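Local coordinates for ribonucleoside triphosphate reductase (Lactobacillus leichmannii, PDB 1L1L), which reduces ribonucleoside triphosphates to 2'-deoxyribonucleoside triphosphates, as a B12-dependent (class II) ribonucleotide reductase that works as an allosterically regulated monomer, at residues Thr30-Tyr35 / Gly43-Trp48; Ser173-Val178 / Leu237-Thr242. One frame throughout, in Å; residues are numbered along the deposited sequence.

Overall arrangement
From the N terminus, the chain first meets itself at contact 1, where the end of helix 27-32 packs against the strand 44-45 and the start of helix 48-60. The loop closed there is short: its seven intervening residues include strand 38-39, which pairs antiparallel with 44-45. Contact 2 opens much later, after helix 169-172, and is closed beyond helix 224-236, so that residues 173-178 and 237-242 bracket a far longer excursion, much of it belonging to the B12-dependent insertion domain. The two loops follow in series, neither nested nor crossed. The centres of contact 1 and contact 2 lie about 48 Å apart, on opposite sides of the chain's centre. The nearest atoms of contact 1 and contact 2 are about 35 Å apart.

Contact 1 (Thr30-Tyr35 / Gly43-Trp48); sequences TYKRTY and GRSENW
Lys-32 reaches across to Ser-45 and Glu-46 by curling its chain: successive bends at chi2 and chi3 fold the methylenes round and bring NZ to the other backbone. There NZ donates to Glu-46 O (3.0 Å) and to Ser-45 OG (2.9 Å), and two waters accept from it as well. One of these waters passes the link on to Asn-47 OD1, the other to Ser-45 O. NZ thus has four acceptors for its three hydrogens, and at least one N-H is probably shared. A third water donates to both Lys-32 O and Ser-45 OG, tying the helix end to the same hydroxyl, which is also bonded to Glu-724. The segment 43-48 carries the second strand of a small hairpin, in which Gly-43 and Arg-44 both face Leu-39 as a G1 beta bulge, with Gly-43 at positive phi. Beside it, Tyr-31 swings CG away from its own backbone N (chi1 155°), laying its ring along residues 46-48. The edge of the Trp-48 indole points at one face of the Tyr-31 ring, Trp-48 CE3 standing over the rim 3.7 Å from Tyr-31 CE1. The planes of the Tyr-31 ring and the six-membered indole ring are inclined at 66°, with centroids 5.1 Å apart. The hydroxyl end of Tyr-31 arrives next to the backbone, OH lying 2.8 Å from Asn-47 O. Thr-51 of helix 48-60 is hydrogen-bonded through OG1 to both Tyr-31 OH and Glu-46 OE2. Over one face of the Arg-44 guanidinium lies Asn-47 ND2, while Arg-44 NH1 donates, in the guanidinium plane, to Ser-45 O at 3.0 Å.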
ATOM      1  N   THR A  30     -15.985   8.227  -6.123  1.00 25.37           N
ATOM      2  CA  THR A  30     -14.742   7.838  -5.466  1.00 25.46           C
ATOM      3  C   THR A  30     -13.614   8.772  -5.873  1.00 25.44           C
ATOM      4  O   THR A  30     -12.811   9.187  -5.047  1.00 24.14           O
ATOM      5  CB  THR A  30     -14.346   6.388  -5.821  1.00 26.55           C
ATOM      6  OG1 THR A  30     -15.332   5.490  -5.300  1.00 26.87           O
ATOM      7  CG2 THR A  30     -12.981   6.039  -5.217  1.00 25.78           C
ATOM      8  N   TYR A  31     -13.562   9.119  -7.155  1.00 25.80           N
ATOM      9  CA  TYR A  31     -12.524  10.017  -7.620  1.00 25.27           C
ATOM     10  C   TYR A  31     -12.614  11.389  -6.947  1.00 25.75           C
ATOM     11  O   TYR A  31     -11.613  11.918  -6.463  1.00 24.98           O
ATOM     12  CB  TYR A  31     -12.610  10.189  -9.146  1.00 25.95           C
ATOM     13  CG  TYR A  31     -12.003  11.489  -9.603  1.00 25.40           C
ATOM     14  CD1 TYR A  31     -10.634  11.741  -9.449  1.00 25.63           C
ATOM     15  CD2 TYR A  31     -12.808  12.513 -10.118  1.00 26.32           C
ATOM     16  CE1 TYR A  31     -10.083  12.989  -9.798  1.00 25.43           C
ATOM     17  CE2 TYR A  31     -12.267  13.754 -10.460  1.00 25.09           C
ATOM     18  CZ  TYR A  31     -10.913  13.984 -10.300  1.00 25.63           C
ATOM     19  OH  TYR A  31     -10.397  15.216 -10.636  1.00 24.62           O
ATOM     20  N   LYS A  32     -13.816  11.955  -6.919  1.00 25.48           N
ATOM     21  CA  LYS A  32     -14.043  13.272  -6.341  1.00 27.89           C
ATOM     22  C   LYS A  32     -13.667  13.436  -4.881  1.00 29.13           C
ATOM     23  O   LYS A  32     -13.189  14.488  -4.470  1.00 29.02           O
ATOM     24  CB  LYS A  32     -15.511  13.671  -6.508  1.00 29.00           C
ATOM     25  CG  LYS A  32     -15.890  13.940  -7.939  1.00 31.15           C
ATOM     26  CD  LYS A  32     -15.093  15.117  -8.509  1.00 32.36           C
ATOM     27  CE  LYS A  32     -15.529  16.438  -7.905  1.00 33.24           C
ATOM     28  NZ  LYS A  32     -14.859  17.576  -8.576  1.00 35.05           N
ATOM     29  N   ARG A  33     -13.895  12.400  -4.089  1.00 31.34           N
ATOM     30  CA  ARG A  33     -13.579  12.499  -2.681  1.00 32.73           C
ATOM     31  C   ARG A  33     -12.242  11.856  -2.329  1.00 32.74           C
ATOM     32  O   ARG A  33     -11.906  11.763  -1.153  1.00 33.08           O
ATOM     33  CB  ARG A  33     -14.706  11.863  -1.865  1.00 35.13           C
ATOM     34  CG  ARG A  33     -14.878  10.381  -2.126  1.00 38.42           C
ATOM     35  CD  ARG A  33     -16.103   9.820  -1.410  1.00 41.23           C
ATOM     36  NE  ARG A  33     -16.113  10.161   0.014  1.00 43.45           N
ATOM     37  CZ  ARG A  33     -16.775   9.473   0.939  1.00 43.98           C
ATOM     38  NH1 ARG A  33     -17.479   8.402   0.593  1.00 44.31           N
ATOM     39  NH2 ARG A  33     -16.731   9.857   2.209  1.00 44.42           N
ATOM     40  N   THR A  34     -11.469  11.441  -3.333  1.00 31.76           N
ATOM     41  CA  THR A  34     -10.188  10.788  -3.073  1.00 32.02           C
ATOM     42  C   THR A  34      -8.964  11.316  -3.813  1.00 32.33           C
ATOM     43  O   THR A  34      -7.882  11.434  -3.229  1.00 32.07           O
ATOM     44  CB  THR A  34     -10.251   9.282  -3.391  1.00 31.95           C
ATOM     45  OG1 THR A  34     -11.475   8.736  -2.893  1.00 33.02           O
ATOM     46  CG2 THR A  34      -9.063   8.552  -2.749  1.00 32.78           C
ATOM     47  N   TYR A  35      -9.113  11.616  -5.100  1.00 31.13           N
ATOM     48  CA  TYR A  35      -7.968  12.079  -5.881  1.00 30.54           C
ATOM     49  C   TYR A  35      -8.050  13.486  -6.458  1.00 30.60           C
ATOM     50  O   TYR A  35      -7.059  13.988  -6.993  1.00 30.21           O
ATOM     51  CB  TYR A  35      -7.693  11.092  -7.016  1.00 30.42           C
ATOM     52  CG  TYR A  35      -7.559   9.671  -6.545  1.00 31.52           C
ATOM     53  CD1 TYR A  35      -8.461   8.698  -6.969  1.00 31.45           C
ATOM     54  CD2 TYR A  35      -6.556   9.301  -5.640  1.00 30.77           C
ATOM     55  CE1 TYR A  35      -8.380   7.392  -6.506  1.00 31.36           C
ATOM     56  CE2 TYR A  35      -6.465   7.992  -5.168  1.00 31.62           C
ATOM     57  CZ  TYR A  35      -7.383   7.044  -5.608  1.00 31.56           C
ATOM     58  OH  TYR A  35      -7.320   5.743  -5.164  1.00 32.51           O
ATOM     59  N   GLY A  43     -11.188  28.044  -6.599  1.00 46.74           N
ATOM     60  CA  GLY A  43     -12.187  27.803  -5.574  1.00 44.77           C
ATOM     61  C   GLY A  43     -13.058  26.585  -5.841  1.00 43.50           C
ATOM     62  O   GLY A  43     -14.278  26.629  -5.675  1.00 43.48           O
ATOM     63  N   ARG A  44     -12.430  25.496  -6.265  1.00 41.40           N
ATOM     64  CA  ARG A  44     -13.143  24.255  -6.532  1.00 39.52           C
ATOM     65  C   ARG A  44     -12.131  23.129  -6.627  1.00 37.92           C
ATOM     66  O   ARG A  44     -10.935  23.375  -6.752  1.00 37.13           O
ATOM     67  CB  ARG A  44     -13.918  24.336  -7.848  1.00 40.35           C
ATOM     68  CG  ARG A  44     -13.038  24.346  -9.095  1.00 41.64           C
ATOM     69  CD  ARG A  44     -13.874  24.171 -10.359  1.00 42.68           C
ATOM     70  NE  ARG A  44     -13.101  24.378 -11.583  1.00 43.52           N
ATOM     71  CZ  ARG A  44     -12.154  23.559 -12.034  1.00 44.13           C
ATOM     72  NH1 ARG A  44     -11.840  22.456 -11.365  1.00 43.55           N
ATOM     73  NH2 ARG A  44     -11.523  23.842 -13.165  1.00 44.41           N
ATOM     74  N   SER A  45     -12.612  21.896  -6.555  1.00 36.76           N
ATOM     75  CA  SER A  45     -11.739  20.737  -6.660  1.00 35.86           C
ATOM     76  C   SER A  45     -11.590  20.382  -8.142  1.00 34.96           C
ATOM     77  O   SER A  45     -12.444  20.726  -8.954  1.00 34.50           O
ATOM     78  CB  SER A  45     -12.330  19.550  -5.895  1.00 36.21           C
ATOM     79  OG  SER A  45     -13.560  19.130  -6.460  1.00 36.64           O
ATOM     80  N   GLU A  46     -10.500  19.704  -8.479  1.00 33.77           N
ATOM     81  CA  GLU A  46     -10.212  19.294  -9.852  1.00 32.58           C
ATOM     82  C   GLU A  46     -11.304  18.459 -10.516  1.00 32.61           C
ATOM     83  O   GLU A  46     -12.165  17.867  -9.850  1.00 31.79           O
ATOM     84  CB  GLU A  46      -8.927  18.466  -9.890  1.00 32.79           C
ATOM     85  CG  GLU A  46      -7.636  19.201  -9.572  1.00 33.19           C
ATOM     86  CD  GLU A  46      -6.461  18.241  -9.549  1.00 34.44           C
ATOM     87  OE1 GLU A  46      -5.301  18.684  -9.682  1.00 32.32           O
ATOM     88  OE2 GLU A  46      -6.710  17.028  -9.386  1.00 34.73           O
ATOM     89  N   ASN A  47     -11.259  18.423 -11.847  1.00 31.76           N
ATOM     90  CA  ASN A  47     -12.172  17.606 -12.642  1.00 30.66           C
ATOM     91  C   ASN A  47     -11.255  16.482 -13.119  1.00 29.31           C
ATOM     92  O   ASN A  47     -10.035  16.636 -13.078  1.00 29.86           O
ATOM     93  CB  ASN A  47     -12.732  18.399 -13.830  1.00 32.79           C
ATOM     94  CG  ASN A  47     -13.632  19.543 -13.390  1.00 33.84           C
ATOM     95  OD1 ASN A  47     -14.555  19.355 -12.590  1.00 32.74           O
ATOM     96  ND2 ASN A  47     -13.372  20.735 -13.912  1.00 34.86           N
ATOM     97  N   TRP A  48     -11.820  15.363 -13.557  1.00 28.49           N
ATOM     98  CA  TRP A  48     -11.016  14.221 -13.988  1.00 28.82           C
ATOM     99  C   TRP A  48      -9.927  14.591 -15.003  1.00 29.84           C
ATOM    100  O   TRP A  48      -8.735  14.363 -14.777  1.00 28.51           O
ATOM    101  CB  TRP A  48     -11.934  13.142 -14.568  1.00 29.02           C
ATOM    102  CG  TRP A  48     -11.247  11.872 -14.992  1.00 28.76           C
ATOM    103  CD1 TRP A  48     -11.509  11.148 -16.121  1.00 28.07           C
ATOM    104  CD2 TRP A  48     -10.232  11.150 -14.282  1.00 28.97           C
ATOM    105  NE1 TRP A  48     -10.725  10.026 -16.159  1.00 28.77           N
ATOM    106  CE2 TRP A  48      -9.932   9.998 -15.045  1.00 29.67           C
ATOM    107  CE3 TRP A  48      -9.553  11.358 -13.074  1.00 29.91           C
ATOM    108  CZ2 TRP A  48      -8.980   9.055 -14.641  1.00 30.14           C
ATOM    109  CZ3 TRP A  48      -8.606  10.419 -12.670  1.00 30.65           C
ATOM    110  CH2 TRP A  48      -8.328   9.282 -13.453  1.00 30.17           C
TER
HETATM  111  O   HOH W   1     -15.724  17.605 -11.323  1.00 32.53           O
HETATM  112  O   HOH W   2     -13.853  17.096  -4.400  1.00 45.10           O
HETATM  113  O   HOH W   3     -15.503  20.095  -9.015  1.00 49.98           O

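Contact 2 (Ser173-Val178 / Leu237-Thr242); sequences SQIPRV and LHFAQT
Phe-239 projects its ring into the bend made by Ile-175, Pro-176 and Val-178, and the contact is one of packing, with no hydrogen bond joining the segments. The apolar touches gather round CD2, CE2 and CZ of the phenyl ring. Pro-176 comes nearest, its CG 3.3 Å from Phe-239 CD2, the two side chains crossing at about a right angle. Ile-175 CG2 approaches obliquely, 4.1 Å from Phe-239 CE2. With CG beside the backbone N (chi1 -51°), the Phe-239 ring carries its CD2-CE2 side to Pro-176. Val-178 divides its branches: CG2 lies 4.5 Å from Phe-239 CZ, while CG1, anti to the backbone N, comes to the edge of the His-238 ring, 4.0 Å from CD2.

Across the contact the polar atoms touch carbon. Arg-177 O lies 3.6 Å from Phe-239 CD2, and Pro-176 O sits in the ring plane at the edge, 3.3 Å from Phe-239 CE2. Gln-241 OE1 comes within 3.3 Å of Pro-176 CG, the two side chains crossing at about a right angle. His-238 is held at both nitrogens, ND1 to Leu-234 O and NE2 to Asn-289 OD1, which sets the rotation of its imidazole.

Residues 237-242 belong to the B12-dependent insertion domain, so the contact packs a loop of that region, between helix 224-236 and strand 249-253, on the loop between helix 169-172 and strand 183-187; His-238 connects its loop to the end of helix 275-289, and Val-178 shares backbone bonds with Gly-293 and Gly-294 just beyond that helix.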
ATOM      1  N   SER A 173      18.888 -10.294  17.038  1.00 39.98           N
ATOM      2  CA  SER A 173      20.117 -10.670  17.746  1.00 41.33           C
ATOM      3  C   SER A 173      21.231  -9.667  17.470  1.00 42.32           C
ATOM      4  O   SER A 173      22.205  -9.592  18.220  1.00 42.85           O
ATOM      5  CB  SER A 173      20.578 -12.077  17.337  1.00 41.14           C
ATOM      6  OG  SER A 173      21.173 -12.085  16.046  1.00 40.60           O
ATOM      7  N   GLN A 174      21.081  -8.889  16.401  1.00 42.81           N
ATOM      8  CA  GLN A 174      22.087  -7.897  16.041  1.00 43.14           C
ATOM      9  C   GLN A 174      21.968  -6.630  16.880  1.00 43.26           C
ATOM     10  O   GLN A 174      22.861  -5.790  16.876  1.00 43.77           O
ATOM     11  CB  GLN A 174      21.973  -7.538  14.561  1.00 43.28           C
ATOM     12  CG  GLN A 174      22.315  -8.673  13.620  1.00 43.49           C
ATOM     13  CD  GLN A 174      22.390  -8.215  12.176  1.00 43.56           C
ATOM     14  OE1 GLN A 174      23.162  -7.318  11.839  1.00 42.74           O
ATOM     15  NE2 GLN A 174      21.584  -8.831  11.314  1.00 44.29           N
ATOM     16  N   ILE A 175      20.859  -6.498  17.596  1.00 43.46           N
ATOM     17  CA  ILE A 175      20.636  -5.333  18.441  1.00 44.15           C
ATOM     18  C   ILE A 175      21.309  -5.558  19.798  1.00 45.28           C
ATOM     19  O   ILE A 175      21.017  -6.536  20.490  1.00 45.34           O
ATOM     20  CB  ILE A 175      19.131  -5.089  18.668  1.00 43.59           C
ATOM     21  CG1 ILE A 175      18.434  -4.849  17.321  1.00 42.99           C
ATOM     22  CG2 ILE A 175      18.930  -3.889  19.595  1.00 43.67           C
ATOM     23  CD1 ILE A 175      16.951  -4.570  17.451  1.00 42.40           C
ATOM     24  N   PRO A 176      22.213  -4.646  20.191  1.00 46.21           N
ATOM     25  CA  PRO A 176      22.964  -4.693  21.453  1.00 46.68           C
ATOM     26  C   PRO A 176      22.117  -4.631  22.719  1.00 47.62           C
ATOM     27  O   PRO A 176      20.931  -4.308  22.676  1.00 47.26           O
ATOM     28  CB  PRO A 176      23.908  -3.500  21.336  1.00 47.24           C
ATOM     29  CG  PRO A 176      23.106  -2.529  20.516  1.00 47.33           C
ATOM     30  CD  PRO A 176      22.537  -3.420  19.440  1.00 46.66           C
ATOM     31  N   ARG A 177      22.733  -4.946  23.856  1.00 48.24           N
ATOM     32  CA  ARG A 177      22.015  -4.909  25.119  1.00 49.04           C
ATOM     33  C   ARG A 177      21.589  -3.481  25.442  1.00 48.23           C
ATOM     34  O   ARG A 177      22.316  -2.536  25.163  1.00 47.72           O
ATOM     35  CB  ARG A 177      22.898  -5.454  26.247  1.00 50.37           C
ATOM     36  CG  ARG A 177      24.328  -4.929  26.227  1.00 52.76           C
ATOM     37  CD  ARG A 177      25.082  -5.307  27.506  1.00 54.89           C
ATOM     38  NE  ARG A 177      26.517  -5.026  27.406  1.00 56.29           N
ATOM     39  CZ  ARG A 177      27.380  -5.129  28.417  1.00 57.25           C
ATOM     40  NH1 ARG A 177      26.959  -5.501  29.621  1.00 57.11           N
ATOM     41  NH2 ARG A 177      28.671  -4.872  28.223  1.00 57.20           N
ATOM     42  N   VAL A 178      20.405  -3.328  26.026  1.00 48.41           N
ATOM     43  CA  VAL A 178      19.919  -2.007  26.405  1.00 49.18           C
ATOM     44  C   VAL A 178      20.772  -1.554  27.594  1.00 50.00           C
ATOM     45  O   VAL A 178      20.497  -1.915  28.738  1.00 49.75           O
ATOM     46  CB  VAL A 178      18.428  -2.049  26.829  1.00 49.47           C
ATOM     47  CG1 VAL A 178      17.942  -0.649  27.168  1.00 49.02           C
ATOM     48  CG2 VAL A 178      17.576  -2.651  25.709  1.00 49.23           C
ATOM     49  N   LEU A 237      20.025   6.774  22.901  1.00 41.32           N
ATOM     50  CA  LEU A 237      20.547   7.071  24.238  1.00 42.38           C
ATOM     51  C   LEU A 237      20.480   5.861  25.162  1.00 42.44           C
ATOM     52  O   LEU A 237      20.930   5.918  26.310  1.00 42.93           O
ATOM     53  CB  LEU A 237      19.780   8.225  24.884  1.00 42.51           C
ATOM     54  CG  LEU A 237      20.053   9.639  24.368  1.00 43.44           C
ATOM     55  CD1 LEU A 237      19.238  10.625  25.189  1.00 43.06           C
ATOM     56  CD2 LEU A 237      21.544   9.956  24.467  1.00 42.79           C
ATOM     57  N   HIS A 238      19.901   4.771  24.672  1.00 41.76           N
ATOM     58  CA  HIS A 238      19.791   3.566  25.474  1.00 41.50           C
ATOM     59  C   HIS A 238      20.988   2.651  25.231  1.00 42.29           C
ATOM     60  O   HIS A 238      21.130   1.632  25.904  1.00 42.55           O
ATOM     61  CB  HIS A 238      18.499   2.806  25.133  1.00 40.12           C
ATOM     62  CG  HIS A 238      17.259   3.407  25.719  1.00 38.52           C
ATOM     63  ND1 HIS A 238      16.691   4.568  25.240  1.00 37.17           N
ATOM     64  CD2 HIS A 238      16.472   3.001  26.743  1.00 37.91           C
ATOM     65  CE1 HIS A 238      15.609   4.850  25.942  1.00 37.18           C
ATOM     66  NE2 HIS A 238      15.453   3.914  26.862  1.00 37.51           N
ATOM     67  N   PHE A 239      21.845   3.023  24.283  1.00 42.99           N
ATOM     68  CA  PHE A 239      23.000   2.203  23.927  1.00 44.88           C
ATOM     69  C   PHE A 239      24.341   2.932  23.996  1.00 45.76           C
ATOM     70  O   PHE A 239      24.539   3.980  23.375  1.00 45.97           O
ATOM     71  CB  PHE A 239      22.794   1.610  22.526  1.00 45.06           C
ATOM     72  CG  PHE A 239      21.461   0.925  22.352  1.00 45.51           C
ATOM     73  CD1 PHE A 239      20.295   1.670  22.164  1.00 45.40           C
ATOM     74  CD2 PHE A 239      21.359  -0.463  22.430  1.00 45.55           C
ATOM     75  CE1 PHE A 239      19.051   1.044  22.060  1.00 44.89           C
ATOM     76  CE2 PHE A 239      20.122  -1.099  22.330  1.00 45.21           C
ATOM     77  CZ  PHE A 239      18.966  -0.346  22.144  1.00 45.44           C
ATOM     78  N   ALA A 240      25.269   2.355  24.753  1.00 46.50           N
ATOM     79  CA  ALA A 240      26.593   2.940  24.937  1.00 47.45           C
ATOM     80  C   ALA A 240      27.299   3.337  23.643  1.00 47.62           C
ATOM     81  O   ALA A 240      27.979   4.358  23.596  1.00 47.79           O
ATOM     82  CB  ALA A 240      27.473   1.978  25.731  1.00 47.28           C
ATOM     83  N   GLN A 241      27.139   2.531  22.600  1.00 48.28           N
ATOM     84  CA  GLN A 241      27.779   2.793  21.311  1.00 48.72           C
ATOM     85  C   GLN A 241      27.463   4.181  20.760  1.00 48.90           C
ATOM     86  O   GLN A 241      28.267   4.770  20.033  1.00 49.08           O
ATOM     87  CB  GLN A 241      27.338   1.742  20.295  1.00 49.69           C
ATOM     88  CG  GLN A 241      25.863   1.834  19.929  1.00 50.39           C
ATOM     89  CD  GLN A 241      25.422   0.719  19.005  1.00 51.58           C
ATOM     90  OE1 GLN A 241      25.363  -0.442  19.405  1.00 52.88           O
ATOM     91  NE2 GLN A 241      25.116   1.065  17.757  1.00 52.16           N
ATOM     92  N   THR A 242      26.284   4.693  21.099  1.00 49.11           N
ATOM     93  CA  THR A 242      25.852   6.007  20.633  1.00 49.53           C
ATOM     94  C   THR A 242      25.537   6.917  21.814  1.00 50.24           C
ATOM     95  O   THR A 242      24.666   7.783  21.729  1.00 49.79           O
ATOM     96  CB  THR A 242      24.594   5.897  19.740  1.00 48.83           C
ATOM     97  OG1 THR A 242      23.615   5.080  20.390  1.00 47.87           O
ATOM     98  CG2 THR A 242      24.943   5.282  18.401  1.00 49.17           C
TER